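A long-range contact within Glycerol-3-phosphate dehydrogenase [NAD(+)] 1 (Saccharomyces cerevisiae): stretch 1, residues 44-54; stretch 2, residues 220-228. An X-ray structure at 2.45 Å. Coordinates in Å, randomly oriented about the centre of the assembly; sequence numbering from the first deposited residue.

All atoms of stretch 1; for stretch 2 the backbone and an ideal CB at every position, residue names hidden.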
ATOM      1  N   ASN A  44       8.411 -14.559  22.083  1.00 60.91           N
ATOM      2  CA  ASN A  44       8.984 -13.662  21.074  1.00 58.48           C
ATOM      3  C   ASN A  44       8.623 -12.204  21.263  1.00 60.41           C
ATOM      4  O   ASN A  44       9.413 -11.368  21.623  1.00 59.60           O
ATOM      5  CB  ASN A  44       8.396 -14.064  19.731  1.00 57.14           C
ATOM      6  CG  ASN A  44       9.420 -14.462  18.757  1.00 80.77           C
ATOM      7  OD1 ASN A  44       9.135 -15.096  17.765  1.00 69.14           O
ATOM      8  ND2 ASN A  44      10.635 -14.108  19.032  1.00 80.84           N
ATOM      9  N   TRP A  45       7.373 -11.943  20.966  1.00 55.23           N
ATOM     10  CA  TRP A  45       6.742 -10.641  21.011  1.00 54.00           C
ATOM     11  C   TRP A  45       6.604 -10.105  22.427  1.00 59.14           C
ATOM     12  O   TRP A  45       6.806  -8.909  22.644  1.00 59.40           O
ATOM     13  CB  TRP A  45       5.404 -10.694  20.247  1.00 51.61           C
ATOM     14  CG  TRP A  45       4.812  -9.379  19.798  1.00 50.99           C
ATOM     15  CD1 TRP A  45       3.484  -9.103  19.651  1.00 53.50           C
ATOM     16  CD2 TRP A  45       5.516  -8.204  19.358  1.00 49.50           C
ATOM     17  NE1 TRP A  45       3.315  -7.825  19.167  1.00 51.70           N
ATOM     18  CE2 TRP A  45       4.543  -7.252  18.977  1.00 52.27           C
ATOM     19  CE3 TRP A  45       6.873  -7.851  19.270  1.00 51.02           C
ATOM     20  CZ2 TRP A  45       4.883  -5.978  18.515  1.00 50.55           C
ATOM     21  CZ3 TRP A  45       7.211  -6.597  18.786  1.00 51.33           C
ATOM     22  CH2 TRP A  45       6.223  -5.682  18.403  1.00 50.81           C
ATOM     23  N   GLY A  46       6.312 -10.997  23.371  1.00 56.83           N
ATOM     24  CA  GLY A  46       6.171 -10.691  24.789  1.00 58.17           C
ATOM     25  C   GLY A  46       7.414 -10.095  25.416  1.00 62.63           C
ATOM     26  O   GLY A  46       7.321  -9.066  26.092  1.00 62.57           O
ATOM     27  N   THR A  47       8.587 -10.736  25.193  1.00 59.94           N
ATOM     28  CA  THR A  47       9.886 -10.285  25.720  1.00 61.59           C
ATOM     29  C   THR A  47      10.302  -8.970  25.060  1.00 63.57           C
ATOM     30  O   THR A  47      10.810  -8.075  25.737  1.00 64.40           O
ATOM     31  CB  THR A  47      10.959 -11.376  25.559  1.00 68.10           C
ATOM     32  OG1 THR A  47      10.431 -12.619  26.000  1.00 66.28           O
ATOM     33  CG2 THR A  47      12.237 -11.068  26.318  1.00 69.01           C
ATOM     34  N   THR A  48      10.077  -8.867  23.738  1.00 57.93           N
ATOM     35  CA  THR A  48      10.388  -7.694  22.931  1.00 55.86           C
ATOM     36  C   THR A  48       9.586  -6.479  23.413  1.00 59.36           C
ATOM     37  O   THR A  48      10.182  -5.440  23.692  1.00 59.51           O
ATOM     38  CB  THR A  48      10.200  -8.010  21.438  1.00 60.67           C
ATOM     39  OG1 THR A  48      10.958  -9.173  21.100  1.00 59.44           O
ATOM     40  CG2 THR A  48      10.617  -6.861  20.550  1.00 57.21           C
ATOM     41  N   ILE A  49       8.254  -6.622  23.551  1.00 55.93           N
ATOM     42  CA  ILE A  49       7.410  -5.528  24.022  1.00 56.95           C
ATOM     43  C   ILE A  49       7.735  -5.101  25.457  1.00 63.62           C
ATOM     44  O   ILE A  49       7.669  -3.912  25.767  1.00 64.37           O
ATOM     45  CB  ILE A  49       5.899  -5.721  23.694  1.00 59.69           C
ATOM     46  CG1 ILE A  49       5.280  -4.433  23.120  1.00 59.22           C
ATOM     47  CG2 ILE A  49       5.087  -6.254  24.872  1.00 63.77           C
ATOM     48  CD1 ILE A  49       5.572  -4.173  21.645  1.00 57.95           C
ATOM     49  N   ALA A  50       8.161  -6.067  26.297  1.00 61.64           N
ATOM     50  CA  ALA A  50       8.568  -5.857  27.685  1.00 63.80           C
ATOM     51  C   ALA A  50       9.890  -5.083  27.764  1.00 67.15           C
ATOM     52  O   ALA A  50      10.088  -4.319  28.708  1.00 68.60           O
ATOM     53  CB  ALA A  50       8.694  -7.191  28.387  1.00 66.70           C
ATOM     54  N   LYS A  51      10.782  -5.272  26.761  1.00 61.96           N
ATOM     55  CA  LYS A  51      12.070  -4.579  26.634  1.00 62.49           C
ATOM     56  C   LYS A  51      11.803  -3.107  26.268  1.00 65.33           C
ATOM     57  O   LYS A  51      12.421  -2.212  26.851  1.00 67.52           O
ATOM     58  CB  LYS A  51      12.943  -5.268  25.565  1.00 63.34           C
ATOM     59  CG  LYS A  51      14.296  -4.605  25.305  1.00 68.71           C
ATOM     60  CD  LYS A  51      15.006  -5.244  24.122  1.00 69.10           C
ATOM     61  CE  LYS A  51      16.316  -4.578  23.781  1.00 69.76           C
ATOM     62  NZ  LYS A  51      16.129  -3.347  22.972  1.00 69.46           N
ATOM     63  N   VAL A  52      10.866  -2.877  25.317  1.00 57.80           N
ATOM     64  CA  VAL A  52      10.405  -1.569  24.833  1.00 55.92           C
ATOM     65  C   VAL A  52       9.815  -0.760  26.016  1.00 64.38           C
ATOM     66  O   VAL A  52      10.184   0.404  26.222  1.00 65.77           O
ATOM     67  CB  VAL A  52       9.388  -1.770  23.670  1.00 55.38           C
ATOM     68  CG1 VAL A  52       8.562  -0.514  23.392  1.00 53.59           C
ATOM     69  CG2 VAL A  52      10.089  -2.251  22.401  1.00 53.40           C
ATOM     70  N   VAL A  53       8.929  -1.407  26.801  1.00 61.96           N
ATOM     71  CA  VAL A  53       8.255  -0.845  27.972  1.00 64.14           C
ATOM     72  C   VAL A  53       9.253  -0.535  29.111  1.00 72.15           C
ATOM     73  O   VAL A  53       9.194   0.565  29.667  1.00 74.19           O
ATOM     74  CB  VAL A  53       7.048  -1.730  28.386  1.00 68.11           C
ATOM     75  CG1 VAL A  53       6.593  -1.454  29.813  1.00 71.84           C
ATOM     76  CG2 VAL A  53       5.884  -1.551  27.412  1.00 64.88           C
ATOM     77  N   ALA A  54      10.199  -1.460  29.410  1.00 70.02           N
ATOM     78  CA  ALA A  54      11.226  -1.261  30.448  1.00 74.10           C
ATOM     79  C   ALA A  54      12.167  -0.092  30.139  1.00 78.74           C
ATOM     80  O   ALA A  54      12.592   0.614  31.060  1.00 82.49           O
ATOM     81  CB  ALA A  54      12.019  -2.540  30.681  1.00 76.13           C
ATOM     82  N   UNK A 220       4.134   7.618  25.296  1.00 62.80           N
ATOM     83  CA  UNK A 220       5.346   7.579  26.109  1.00 64.34           C
ATOM     84  C   UNK A 220       5.746   6.144  26.477  1.00 67.31           C
ATOM     85  O   UNK A 220       6.938   5.858  26.560  1.00 68.18           O
ATOM     86  CB  UNK A 220       5.146   8.406  27.381  1.00 64.34           C
ATOM     87  N   UNK A 221       4.755   5.250  26.679  1.00 61.50           N
ATOM     88  CA  UNK A 221       4.975   3.853  27.061  1.00 60.67           C
ATOM     89  C   UNK A 221       5.589   2.994  25.957  1.00 61.45           C
ATOM     90  O   UNK A 221       6.448   2.160  26.243  1.00 60.89           O
ATOM     91  CB  UNK A 221       3.646   3.231  27.496  1.00 60.67           C
ATOM     92  N   UNK A 222       5.147   3.183  24.709  1.00 56.01           N
ATOM     93  CA  UNK A 222       5.603   2.354  23.599  1.00 52.76           C
ATOM     94  C   UNK A 222       6.580   2.985  22.614  1.00 55.82           C
ATOM     95  O   UNK A 222       7.364   2.250  22.004  1.00 54.30           O
ATOM     96  CB  UNK A 222       4.376   1.884  22.814  1.00 52.76           C
ATOM     97  N   UNK A 223       6.528   4.323  22.422  1.00 52.61           N
ATOM     98  CA  UNK A 223       7.399   5.002  21.455  1.00 50.55           C
ATOM     99  C   UNK A 223       8.885   4.906  21.780  1.00 57.58           C
ATOM    100  O   UNK A 223       9.304   5.166  22.913  1.00 60.80           O
ATOM    101  CB  UNK A 223       7.006   6.478  21.364  1.00 50.55           C
ATOM    102  N   UNK A 224       9.675   4.524  20.765  1.00 52.14           N
ATOM    103  CA  UNK A 224      11.136   4.412  20.831  1.00 52.42           C
ATOM    104  C   UNK A 224      11.696   5.030  19.539  1.00 53.88           C
ATOM    105  O   UNK A 224      10.964   5.063  18.549  1.00 51.76           O
ATOM    106  CB  UNK A 224      11.583   2.958  20.997  1.00 52.42           C
ATOM    107  N   UNK A 225      12.973   5.484  19.483  1.00 51.13           N
ATOM    108  CA  UNK A 225      13.500   6.027  18.211  1.00 49.93           C
ATOM    109  C   UNK A 225      13.498   5.000  17.064  1.00 52.57           C
ATOM    110  O   UNK A 225      13.309   5.369  15.902  1.00 51.36           O
ATOM    111  CB  UNK A 225      14.927   6.538  18.424  1.00 49.93           C
ATOM    112  N   UNK A 226      13.666   3.706  17.407  1.00 48.05           N
ATOM    113  CA  UNK A 226      13.664   2.565  16.487  1.00 44.61           C
ATOM    114  C   UNK A 226      12.260   1.928  16.343  1.00 46.68           C
ATOM    115  O   UNK A 226      12.099   0.950  15.614  1.00 45.49           O
ATOM    116  CB  UNK A 226      14.663   1.513  16.973  1.00 44.61           C
ATOM    117  N   UNK A 227      11.267   2.435  17.076  1.00 43.79           N
ATOM    118  CA  UNK A 227       9.911   1.876  17.070  1.00 41.85           C
ATOM    119  C   UNK A 227       8.901   3.008  17.162  1.00 46.87           C
ATOM    120  O   UNK A 227       8.490   3.388  18.271  1.00 48.90           O
ATOM    121  CB  UNK A 227       9.716   0.887  18.221  1.00 41.85           C
ATOM    122  N   UNK A 228       8.533   3.577  15.994  1.00 41.39           N
ATOM    123  CA  UNK A 228       7.599   4.701  15.918  1.00 41.80           C
ATOM    124  C   UNK A 228       6.179   4.283  16.280  1.00 44.66           C
ATOM    125  O   UNK A 228       5.668   3.294  15.756  1.00 41.32           O
ATOM    126  CB  UNK A 228       7.618   5.309  14.514  1.00 41.80           C
TER

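Stretch 1 is a continuous helix, and what it offers the other stretch is mostly apolar: Trp 45, Ile 49, Val 52 and Val 53, with the amine of Lys 51 at one margin. No hydrogen bond crosses the contact, which is largely packing of apolar side chains.

Position 220 lies in a helix, and its ideal CB has nothing of stretch 1 within 5.5 Å. Many helix-compatible residues would serve. It is Ala 220.

At 221 the CA-to-CB bond runs sideways, and the ideal CB is 5.3 Å from CG2 of Val 53. A short side chain would leave a gap that a longer aliphatic one, leucine or methionine, could close. The residue is Leu 221; with chi1 t and chi2 p it brings CD1 to 3.8 Å from Val 53 CG1.

Position 222 also points sideways, its ideal CB 4.9 Å from Val 52 CG1. Ile 49 and Val 53, one helical turn apart, both present methyl or methylene groups nearby, so a broad apolar side chain that can reach both is favoured: phenylalanine, leucine or methionine. Phe 222, chi1 m, comes closest to both through CE1, which is 3.7 Å from Val 53 CG2 and 4.3 Å from Ile 49 CG1. Phe 222 O also lies 3.3 Å from Val 52 CG1.

Position 223 leaves helical phi/psi (-63/131) and turns its CB away from stretch 1. Polar residues are acceptable as far as this contact goes; His 223 NE2 is hydrogen-bonded elsewhere in the structure.

At 224 the backbone is extended and CB points toward the helix, 5.2 Å from Val 52 CG1. A long side chain with an aliphatic stem suits, as would a plain aliphatic one. Arg 224, with chi1 to chi3 all m, lays CG 3.9 Å from Val 52 CG1 and CD 3.8 Å from Val 52 O.

Position 225 is the second residue of a type I turn from 224 to 227. Its phi of -61° suits proline, and stretch 1 is out of reach. Pro 225 fills it.

At 226 CB points toward stretch 1 but begins far off, so only a long side chain can arrive; Val 52 offers a methyl and Lys 51 an amine. A large side chain with an apolar body and a polar tip, such as tyrosine, would suit; a long flexible apolar one could reach toward the methyl. Tyr 226, chi1 p, places OH 3.7 Å from Val 52 CG2 and 3.8 Å from Lys 51 NZ, near the amine without a hydrogen bond to it.

Position 227 closes the turn, its N bonded to the O of Arg 224, and points CB toward stretch 1, with Val 52 CG2 5.2 Å from the ideal CB. Trp 45, Ile 49 and Val 52 line the space beyond, calling for a large apolar group. Phe 227 spans them: CD2 is 4.1 Å from Val 52 CG1, CE2 4.0 Å from Ile 49 CD1, and CZ 3.9 Å from Trp 45 CH2, at the indole edge.

Position 228 is out of reach and unconstrained here; it is His 228.

Stretch 2 (220-228) ALFHRPYFH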
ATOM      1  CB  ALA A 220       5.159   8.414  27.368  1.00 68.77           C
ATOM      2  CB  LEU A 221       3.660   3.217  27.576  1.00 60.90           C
ATOM      3  CG  LEU A 221       3.715   1.789  28.146  1.00 65.34           C
ATOM      4  CD1 LEU A 221       4.602   1.710  29.377  1.00 68.73           C
ATOM      5  CD2 LEU A 221       2.330   1.293  28.477  1.00 68.11           C
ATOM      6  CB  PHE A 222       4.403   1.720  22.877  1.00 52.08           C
ATOM      7  CG  PHE A 222       3.512   0.866  23.752  1.00 54.54           C
ATOM      8  CD1 PHE A 222       3.914  -0.405  24.156  1.00 56.91           C
ATOM      9  CD2 PHE A 222       2.264   1.326  24.161  1.00 56.86           C
ATOM     10  CE1 PHE A 222       3.084  -1.198  24.945  1.00 58.76           C
ATOM     11  CE2 PHE A 222       1.434   0.531  24.957  1.00 60.29           C
ATOM     12  CZ  PHE A 222       1.853  -0.722  25.347  1.00 58.93           C
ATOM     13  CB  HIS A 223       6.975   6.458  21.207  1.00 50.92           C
ATOM     14  CG  HIS A 223       7.666   7.089  20.034  1.00 52.42           C
ATOM     15  ND1 HIS A 223       7.124   7.037  18.767  1.00 51.06           N
ATOM     16  CD2 HIS A 223       8.855   7.732  19.975  1.00 55.23           C
ATOM     17  CE1 HIS A 223       7.990   7.658  17.982  1.00 50.55           C
ATOM     18  NE2 HIS A 223       9.049   8.085  18.663  1.00 53.24           N
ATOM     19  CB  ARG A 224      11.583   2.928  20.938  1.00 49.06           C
ATOM     20  CG  ARG A 224      11.075   2.140  22.152  1.00 53.91           C
ATOM     21  CD  ARG A 224      11.523   2.683  23.509  1.00 62.57           C
ATOM     22  NE  ARG A 224      12.973   2.617  23.709  1.00 63.31           N
ATOM     23  CZ  ARG A 224      13.743   3.660  23.995  1.00 74.42           C
ATOM     24  NH1 ARG A 224      13.214   4.871  24.123  1.00 58.19           N
ATOM     25  NH2 ARG A 224      15.048   3.502  24.158  1.00 65.88           N
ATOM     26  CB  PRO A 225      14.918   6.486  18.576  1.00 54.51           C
ATOM     27  CG  PRO A 225      14.899   6.654  20.079  1.00 61.22           C
ATOM     28  CD  PRO A 225      13.991   5.557  20.553  1.00 55.59           C
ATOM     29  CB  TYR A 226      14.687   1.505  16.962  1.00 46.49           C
ATOM     30  CG  TYR A 226      14.363   0.886  18.309  1.00 49.22           C
ATOM     31  CD1 TYR A 226      13.508  -0.210  18.410  1.00 49.64           C
ATOM     32  CD2 TYR A 226      14.935   1.376  19.481  1.00 52.69           C
ATOM     33  CE1 TYR A 226      13.210  -0.786  19.644  1.00 51.30           C
ATOM     34  CE2 TYR A 226      14.650   0.803  20.722  1.00 54.84           C
ATOM     35  CZ  TYR A 226      13.787  -0.279  20.798  1.00 59.24           C
ATOM     36  OH  TYR A 226      13.498  -0.849  22.017  1.00 57.54           O
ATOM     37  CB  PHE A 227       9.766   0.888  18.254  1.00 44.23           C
ATOM     38  CG  PHE A 227       8.556  -0.012  18.278  1.00 43.73           C
ATOM     39  CD1 PHE A 227       8.270  -0.855  17.204  1.00 44.23           C
ATOM     40  CD2 PHE A 227       7.761  -0.101  19.416  1.00 45.90           C
ATOM     41  CE1 PHE A 227       7.188  -1.736  17.255  1.00 43.52           C
ATOM     42  CE2 PHE A 227       6.686  -0.989  19.466  1.00 47.43           C
ATOM     43  CZ  PHE A 227       6.417  -1.812  18.392  1.00 43.40           C
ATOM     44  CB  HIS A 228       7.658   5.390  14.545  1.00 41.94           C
ATOM     45  CG  HIS A 228       8.871   6.246  14.323  1.00 46.69           C
ATOM     46  ND1 HIS A 228       9.963   6.200  15.169  1.00 51.04           N
ATOM     47  CD2 HIS A 228       9.121   7.137  13.342  1.00 48.41           C
ATOM     48  CE1 HIS A 228      10.831   7.071  14.685  1.00 51.38           C
ATOM     49  NE2 HIS A 228      10.371   7.653  13.582  1.00 50.37           N
TER
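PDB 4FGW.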